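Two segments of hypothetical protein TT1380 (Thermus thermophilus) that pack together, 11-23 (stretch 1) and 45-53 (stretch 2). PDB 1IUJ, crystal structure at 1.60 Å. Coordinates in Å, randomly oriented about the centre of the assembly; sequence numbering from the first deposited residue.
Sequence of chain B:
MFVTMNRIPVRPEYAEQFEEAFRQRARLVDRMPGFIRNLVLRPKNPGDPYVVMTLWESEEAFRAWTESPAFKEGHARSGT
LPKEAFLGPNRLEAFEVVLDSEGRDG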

ATOM      1  N   ARG B  11      -1.686  -4.106  18.497  1.00 17.43           N
ATOM      2  CA  ARG B  11      -2.664  -5.062  19.036  1.00 18.42           C
ATOM      3  C   ARG B  11      -4.095  -4.506  18.918  1.00 18.18           C
ATOM      4  O   ARG B  11      -4.310  -3.284  18.986  1.00 17.56           O
ATOM      5  CB  ARG B  11      -2.300  -5.370  20.500  1.00 17.27           C
ATOM      6  CG  ARG B  11      -0.979  -6.119  20.722  1.00 20.12           C
ATOM      7  CD  ARG B  11      -0.824  -6.613  22.162  1.00 27.11           C
ATOM      8  NE  ARG B  11       0.481  -6.319  22.772  1.00 34.60           N
ATOM      9  CZ  ARG B  11       1.130  -7.142  23.612  1.00 36.22           C
ATOM     10  NH1 ARG B  11       2.305  -6.788  24.131  1.00 36.17           N
ATOM     11  NH2 ARG B  11       0.615  -8.328  23.927  1.00 37.23           N
ATOM     12  N   PRO B  12      -5.084  -5.380  18.701  1.00 18.94           N
ATOM     13  CA  PRO B  12      -6.467  -4.943  18.504  1.00 19.47           C
ATOM     14  C   PRO B  12      -6.999  -4.135  19.686  1.00 18.73           C
ATOM     15  O   PRO B  12      -7.804  -3.241  19.479  1.00 20.25           O
ATOM     16  CB  PRO B  12      -7.261  -6.250  18.353  1.00 19.87           C
ATOM     17  CG  PRO B  12      -6.365  -7.347  18.747  1.00 18.21           C
ATOM     18  CD  PRO B  12      -4.933  -6.840  18.625  1.00 19.82           C
ATOM     19  N   GLU B  13      -6.506  -4.421  20.880  1.00 20.10           N
ATOM     20  CA  GLU B  13      -6.959  -3.709  22.075  1.00 20.17           C
ATOM     21  C   GLU B  13      -6.667  -2.205  21.998  1.00 20.07           C
ATOM     22  O   GLU B  13      -7.367  -1.407  22.635  1.00 20.80           O
ATOM     23  CB  GLU B  13      -6.308  -4.284  23.323  1.00 20.87           C
ATOM     24  CG  GLU B  13      -6.852  -5.651  23.723  1.00 22.94           C
ATOM     25  CD  GLU B  13      -6.232  -6.797  22.949  1.00 27.94           C
ATOM     26  OE1 GLU B  13      -5.284  -6.560  22.174  1.00 23.38           O
ATOM     27  OE2 GLU B  13      -6.693  -7.951  23.130  1.00 31.47           O
ATOM     28  N   TYR B  14      -5.645  -1.847  21.224  1.00 18.54           N
ATOM     29  CA  TYR B  14      -5.161  -0.469  21.111  1.00 18.42           C
ATOM     30  C   TYR B  14      -5.448   0.187  19.755  1.00 18.42           C
ATOM     31  O   TYR B  14      -5.021   1.337  19.496  1.00 18.45           O
ATOM     32  CB  TYR B  14      -3.649  -0.411  21.373  1.00 17.64           C
ATOM     33  CG  TYR B  14      -3.273  -0.779  22.783  1.00 18.13           C
ATOM     34  CD1 TYR B  14      -3.119  -2.114  23.172  1.00 16.94           C
ATOM     35  CD2 TYR B  14      -3.111   0.206  23.738  1.00 18.13           C
ATOM     36  CE1 TYR B  14      -2.768  -2.462  24.454  1.00 18.93           C
ATOM     37  CE2 TYR B  14      -2.763  -0.122  25.042  1.00 18.10           C
ATOM     38  CZ  TYR B  14      -2.615  -1.435  25.405  1.00 18.95           C
ATOM     39  OH  TYR B  14      -2.283  -1.751  26.696  1.00 19.61           O
ATOM     40  N   ALA B  15      -6.172  -0.538  18.900  1.00 19.88           N
ATOM     41  CA  ALA B  15      -6.476  -0.078  17.549  1.00 20.43           C
ATOM     42  C   ALA B  15      -7.163   1.296  17.515  1.00 20.80           C
ATOM     43  O   ALA B  15      -6.776   2.167  16.743  1.00 19.86           O
ATOM     44  CB  ALA B  15      -7.321  -1.119  16.819  1.00 20.83           C
ATOM     45  N   GLU B  16      -8.189   1.484  18.347  1.00 22.31           N
ATOM     46  CA  GLU B  16      -8.867   2.774  18.430  1.00 23.35           C
ATOM     47  C   GLU B  16      -7.950   3.936  18.872  1.00 23.00           C
ATOM     48  O   GLU B  16      -7.963   5.030  18.282  1.00 23.06           O
ATOM     49  CB  GLU B  16     -10.117   2.648  19.317  1.00 24.87           C
ATOM     50  CG  GLU B  16     -10.826   3.961  19.596  1.00 28.04           C
ATOM     51  CD  GLU B  16     -12.038   3.795  20.505  1.00 34.67           C
ATOM     52  OE1 GLU B  16     -12.189   2.713  21.124  1.00 37.23           O
ATOM     53  OE2 GLU B  16     -12.842   4.751  20.596  1.00 35.96           O
ATOM     54  N   GLN B  17      -7.148   3.702  19.907  1.00 22.35           N
ATOM     55  CA  GLN B  17      -6.231   4.715  20.370  1.00 21.47           C
ATOM     56  C   GLN B  17      -5.181   5.025  19.301  1.00 20.99           C
ATOM     57  O   GLN B  17      -4.841   6.197  19.102  1.00 21.41           O
ATOM     58  CB  GLN B  17      -5.563   4.311  21.685  1.00 23.07           C
ATOM     59  CG  GLN B  17      -4.885   5.479  22.370  1.00 24.93           C
ATOM     60  CD  GLN B  17      -3.845   5.053  23.378  1.00 25.45           C
ATOM     61  OE1 GLN B  17      -3.893   3.939  23.890  1.00 25.32           O
ATOM     62  NE2 GLN B  17      -2.887   5.935  23.650  1.00 29.16           N
ATOM     63  N   PHE B  18      -4.697   3.977  18.621  1.00 18.96           N
ATOM     64  CA  PHE B  18      -3.754   4.141  17.522  1.00 17.76           C
ATOM     65  C   PHE B  18      -4.383   5.013  16.442  1.00 18.13           C
ATOM     66  O   PHE B  18      -3.761   5.956  15.971  1.00 16.36           O
ATOM     67  CB  PHE B  18      -3.352   2.776  16.937  1.00 17.80           C
ATOM     68  CG  PHE B  18      -2.552   2.883  15.683  1.00 17.23           C
ATOM     69  CD1 PHE B  18      -1.190   3.054  15.756  1.00 18.52           C
ATOM     70  CD2 PHE B  18      -3.171   2.851  14.423  1.00 17.42           C
ATOM     71  CE1 PHE B  18      -0.425   3.175  14.607  1.00 18.11           C
ATOM     72  CE2 PHE B  18      -2.432   2.974  13.261  1.00 15.33           C
ATOM     73  CZ  PHE B  18      -1.042   3.138  13.353  1.00 17.58           C
ATOM     74  N   GLU B  19      -5.622   4.708  16.061  1.00 17.54           N
ATOM     75  CA  GLU B  19      -6.288   5.487  15.014  1.00 19.16           C
ATOM     76  C   GLU B  19      -6.479   6.957  15.416  1.00 20.91           C
ATOM     77  O   GLU B  19      -6.284   7.860  14.593  1.00 21.67           O
ATOM     78  CB  GLU B  19      -7.625   4.838  14.628  1.00 19.00           C
ATOM     79  CG  GLU B  19      -7.467   3.556  13.808  1.00 19.78           C
ATOM     80  CD  GLU B  19      -8.784   2.990  13.319  1.00 22.24           C
ATOM     81  OE1 GLU B  19      -9.768   3.760  13.156  1.00 23.36           O
ATOM     82  OE2 GLU B  19      -8.830   1.770  13.071  1.00 21.71           O
ATOM     83  N   GLU B  20      -6.841   7.168  16.684  1.00 23.03           N
ATOM     84  CA  GLU B  20      -7.120   8.497  17.242  1.00 25.96           C
ATOM     85  C   GLU B  20      -5.821   9.271  17.247  1.00 26.57           C
ATOM     86  O   GLU B  20      -5.775  10.423  16.816  1.00 27.62           O
ATOM     87  CB  GLU B  20      -7.652   8.363  18.683  1.00 26.44           C
ATOM     88  CG  GLU B  20      -8.832   9.266  19.057  1.00 31.01           C
ATOM     89  CD  GLU B  20      -9.568   8.815  20.337  1.00 34.71           C
ATOM     90  OE1 GLU B  20     -10.262   9.657  20.978  1.00 36.20           O
ATOM     91  OE2 GLU B  20      -9.453   7.626  20.725  1.00 34.77           O
ATOM     92  N   ALA B  21      -4.754   8.614  17.696  1.00 27.59           N
ATOM     93  CA  ALA B  21      -3.422   9.197  17.686  1.00 28.18           C
ATOM     94  C   ALA B  21      -2.949   9.507  16.258  1.00 28.24           C
ATOM     95  O   ALA B  21      -2.411  10.587  16.001  1.00 29.34           O
ATOM     96  CB  ALA B  21      -2.424   8.293  18.426  1.00 28.06           C
ATOM     97  N   PHE B  22      -3.164   8.593  15.316  1.00 27.98           N
ATOM     98  CA  PHE B  22      -2.738   8.840  13.943  1.00 27.39           C
ATOM     99  C   PHE B  22      -3.561   9.839  13.111  1.00 27.58           C
ATOM    100  O   PHE B  22      -3.098  10.350  12.071  1.00 27.04           O
ATOM    101  CB  PHE B  22      -2.517   7.568  13.136  1.00 27.48           C
ATOM    102  CG  PHE B  22      -1.572   7.795  12.021  1.00 28.61           C
ATOM    103  CD1 PHE B  22      -0.271   7.304  12.074  1.00 29.42           C
ATOM    104  CD2 PHE B  22      -1.950   8.617  10.944  1.00 29.47           C
ATOM    105  CE1 PHE B  22       0.603   7.578  11.033  1.00 29.66           C
ATOM    106  CE2 PHE B  22      -1.072   8.917   9.899  1.00 24.41           C
ATOM    107  CZ  PHE B  22       0.206   8.390   9.955  1.00 31.73           C
ATOM    108  N   ARG B  23      -4.780  10.101  13.552  1.00 27.78           N
ATOM    109  CA  ARG B  23      -5.580  11.145  12.933  1.00 28.44           C
ATOM    110  C   ARG B  23      -4.830  12.475  13.059  1.00 28.75           C
ATOM    111  O   ARG B  23      -4.809  13.296  12.118  1.00 28.78           O
ATOM    112  CB  ARG B  23      -6.941  11.192  13.612  1.00 28.05           C
ATOM    113  CG  ARG B  23      -7.914  12.216  13.055  1.00 30.16           C
ATOM    114  CD  ARG B  23      -9.309  12.032  13.599  1.00 33.09           C
ATOM    115  NE  ARG B  23     -10.248  11.516  12.594  1.00 37.69           N
ATOM    116  CZ  ARG B  23     -10.538  10.226  12.383  1.00 39.92           C
ATOM    117  NH1 ARG B  23     -11.422   9.905  11.438  1.00 39.25           N
ATOM    118  NH2 ARG B  23      -9.965   9.252  13.101  1.00 39.76           N
ATOM    119  N   ASN B  45      -7.444  -9.023   9.095  1.00 21.60           N
ATOM    120  CA  ASN B  45      -7.176  -9.871  10.263  1.00 22.96           C
ATOM    121  C   ASN B  45      -6.391  -9.070  11.300  1.00 22.87           C
ATOM    122  O   ASN B  45      -5.312  -8.558  10.980  1.00 22.04           O
ATOM    123  CB  ASN B  45      -6.403 -11.133   9.830  1.00 24.37           C
ATOM    124  CG  ASN B  45      -5.616 -11.794  10.976  1.00 27.14           C
ATOM    125  OD1 ASN B  45      -6.080 -11.896  12.116  1.00 32.76           O
ATOM    126  ND2 ASN B  45      -4.404 -12.232  10.663  1.00 33.02           N
ATOM    127  N   PRO B  46      -6.915  -8.967  12.533  1.00 22.99           N
ATOM    128  CA  PRO B  46      -6.287  -8.157  13.583  1.00 22.60           C
ATOM    129  C   PRO B  46      -4.884  -8.598  13.970  1.00 22.34           C
ATOM    130  O   PRO B  46      -4.232  -7.832  14.665  1.00 22.88           O
ATOM    131  CB  PRO B  46      -7.225  -8.356  14.782  1.00 23.15           C
ATOM    132  CG  PRO B  46      -7.864  -9.668  14.503  1.00 23.42           C
ATOM    133  CD  PRO B  46      -8.166  -9.572  13.024  1.00 23.60           C
ATOM    134  N   GLY B  47      -4.459  -9.798  13.567  1.00 22.04           N
ATOM    135  CA  GLY B  47      -3.122 -10.295  13.826  1.00 21.43           C
ATOM    136  C   GLY B  47      -2.062  -9.742  12.887  1.00 20.03           C
ATOM    137  O   GLY B  47      -0.864  -9.907  13.133  1.00 20.24           O
ATOM    138  N   ASP B  48      -2.518  -9.101  11.809  1.00 19.65           N
ATOM    139  CA  ASP B  48      -1.644  -8.470  10.811  1.00 18.82           C
ATOM    140  C   ASP B  48      -1.502  -6.984  11.111  1.00 17.48           C
ATOM    141  O   ASP B  48      -2.334  -6.406  11.830  1.00 17.67           O
ATOM    142  CB  ASP B  48      -2.209  -8.653   9.404  1.00 19.72           C
ATOM    143  CG  ASP B  48      -2.238 -10.100   8.988  1.00 23.43           C
ATOM    144  OD1 ASP B  48      -1.260 -10.831   9.305  1.00 26.94           O
ATOM    145  OD2 ASP B  48      -3.198 -10.576   8.340  1.00 24.92           O
ATOM    146  N   PRO B  49      -0.438  -6.366  10.608  1.00 16.24           N
ATOM    147  CA  PRO B  49      -0.191  -4.953  10.926  1.00 14.94           C
ATOM    148  C   PRO B  49      -1.104  -3.957  10.194  1.00 14.52           C
ATOM    149  O   PRO B  49      -1.518  -4.179   9.057  1.00 15.66           O
ATOM    150  CB  PRO B  49       1.259  -4.769  10.482  1.00 14.48           C
ATOM    151  CG  PRO B  49       1.370  -5.725   9.284  1.00 15.98           C
ATOM    152  CD  PRO B  49       0.636  -6.930   9.764  1.00 17.06           C
ATOM    153  N   TYR B  50      -1.382  -2.834  10.862  1.00 13.13           N
ATOM    154  CA  TYR B  50      -1.883  -1.640  10.162  1.00 12.51           C
ATOM    155  C   TYR B  50      -0.828  -1.201   9.147  1.00 12.76           C
ATOM    156  O   TYR B  50       0.365  -1.462   9.352  1.00 12.90           O
ATOM    157  CB  TYR B  50      -2.106  -0.487  11.176  1.00 12.81           C
ATOM    158  CG  TYR B  50      -3.490  -0.440  11.806  1.00 12.11           C
ATOM    159  CD1 TYR B  50      -3.868  -1.360  12.782  1.00 15.98           C
ATOM    160  CD2 TYR B  50      -4.405   0.532  11.417  1.00 14.01           C
ATOM    161  CE1 TYR B  50      -5.150  -1.287  13.371  1.00 13.71           C
ATOM    162  CE2 TYR B  50      -5.695   0.606  11.991  1.00 14.80           C
ATOM    163  CZ  TYR B  50      -6.038  -0.313  12.949  1.00 13.53           C
ATOM    164  OH  TYR B  50      -7.324  -0.247  13.492  1.00 14.10           O
ATOM    165  N   VAL B  51      -1.278  -0.558   8.079  1.00 12.46           N
ATOM    166  CA  VAL B  51      -0.368   0.147   7.151  1.00 12.49           C
ATOM    167  C   VAL B  51      -0.698   1.613   7.050  1.00 12.42           C
ATOM    168  O   VAL B  51      -1.808   1.989   6.733  1.00 12.97           O
ATOM    169  CB  VAL B  51      -0.299  -0.531   5.740  1.00 13.77           C
ATOM    170  CG1 VAL B  51       0.530   0.303   4.775  1.00 13.88           C
ATOM    171  CG2 VAL B  51       0.326  -1.891   5.868  1.00 14.78           C
ATOM    172  N   VAL B  52       0.299   2.465   7.299  1.00 12.45           N
ATOM    173  CA  VAL B  52       0.128   3.888   7.038  1.00 12.84           C
ATOM    174  C   VAL B  52       0.807   4.107   5.692  1.00 12.75           C
ATOM    175  O   VAL B  52       2.044   3.932   5.551  1.00 13.04           O
ATOM    176  CB  VAL B  52       0.775   4.758   8.097  1.00 12.63           C
ATOM    177  CG1 VAL B  52       0.707   6.228   7.657  1.00 13.30           C
ATOM    178  CG2 VAL B  52       0.173   4.511   9.501  1.00 15.27           C
ATOM    179  N   MET B  53       0.010   4.510   4.715  1.00 12.44           N
ATOM    180  CA  MET B  53       0.505   4.637   3.351  1.00 12.98           C
ATOM    181  C   MET B  53       0.520   6.102   2.988  1.00 13.26           C
ATOM    182  O   MET B  53      -0.504   6.790   3.106  1.00 13.26           O
ATOM    183  CB  MET B  53      -0.407   3.908   2.373  1.00 13.22           C
ATOM    184  CG  MET B  53       0.114   4.013   0.969  1.00 16.73           C
ATOM    185  SD  MET B  53      -0.854   3.003  -0.101  1.00 25.95           S
ATOM    186  CE  MET B  53      -2.452   3.728   0.061  1.00 26.88           C
TER

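The helix of stretch 1, residues 15-23, and the strand of stretch 2, residues 50-53, run nearly parallel: their N-to-C directions differ by 9° and their axes approach to 11.7 Å. That spacing is too wide for backbone contact, so side chains must fill it. The CA atoms of Ala15 and Tyr50 lie 8.8 Å apart and those of Phe22 and Val52 9.0 Å apart, so the gap stays almost constant along the pair. Ahead of these elements the two stretches draw closer, with the CA atoms of Pro12 and Pro46 separated by 5.9 Å. The helix is held by i to i+4 backbone hydrogen bonds, among them Phe22 N to Phe18 O at 2.8 Å. Stretch 2 enters its strand after a type I turn from Asn45 to Asp48, closed by Asp48 N to Asn45 O at 3.0 Å and braced by Gly47 N to the side-chain Asn45 OD1, also 3.0 Å.

The CA-to-CB bonds follow the expected periodicities. Ala15, Phe18 and Phe22, spaced three and four residues apart, point toward the strand; Tyr50 and Val52 point toward the helix, while the intervening Val51 points away. The two stretches bury 374 Å² in total, and Tyr50 contributes the largest share, 103 Å².

Tyr50 combines apolar and polar contacts. Phe18 CD2 lies over one face of its ring, and Phe18 CE2 comes within 3.6 Å of Tyr50 CD2. The two ring centroids are 5.0 Å apart with planes inclined at 54°, an oblique arrangement. The methyl of Ala15 is small enough to sit beside the outer part of the tyrosine, with Ala15 CB 4.1 Å from Tyr50 CE1 and 3.4 Å from Tyr50 OH. At the ring edge, Tyr50 OH donates a short hydrogen bond to Glu19 OE2, 2.6 Å away. Glu19 has a sideways CA-to-CB bond, but its chi1 m, chi2 t conformation brings the carboxylate to the hydroxyl, giving the hydroxyl of this buried tyrosine a polar partner.

Farther along, Val52 meets both phenylalanines. Its CG1 packs 3.2 Å from Phe22 CZ, a tight contact, and its CG2 reaches both rings, 4.3 Å from Phe18 CZ, at the edge of that ring, and 3.5 Å from Phe22 CE1. All three side chains, being wholly apolar, suit their buried positions.

At the other end, Pro12 and Pro46 make an exposed contact, CB to CB at 4.1 Å, each having 37 Å² covered by the opposing stretch.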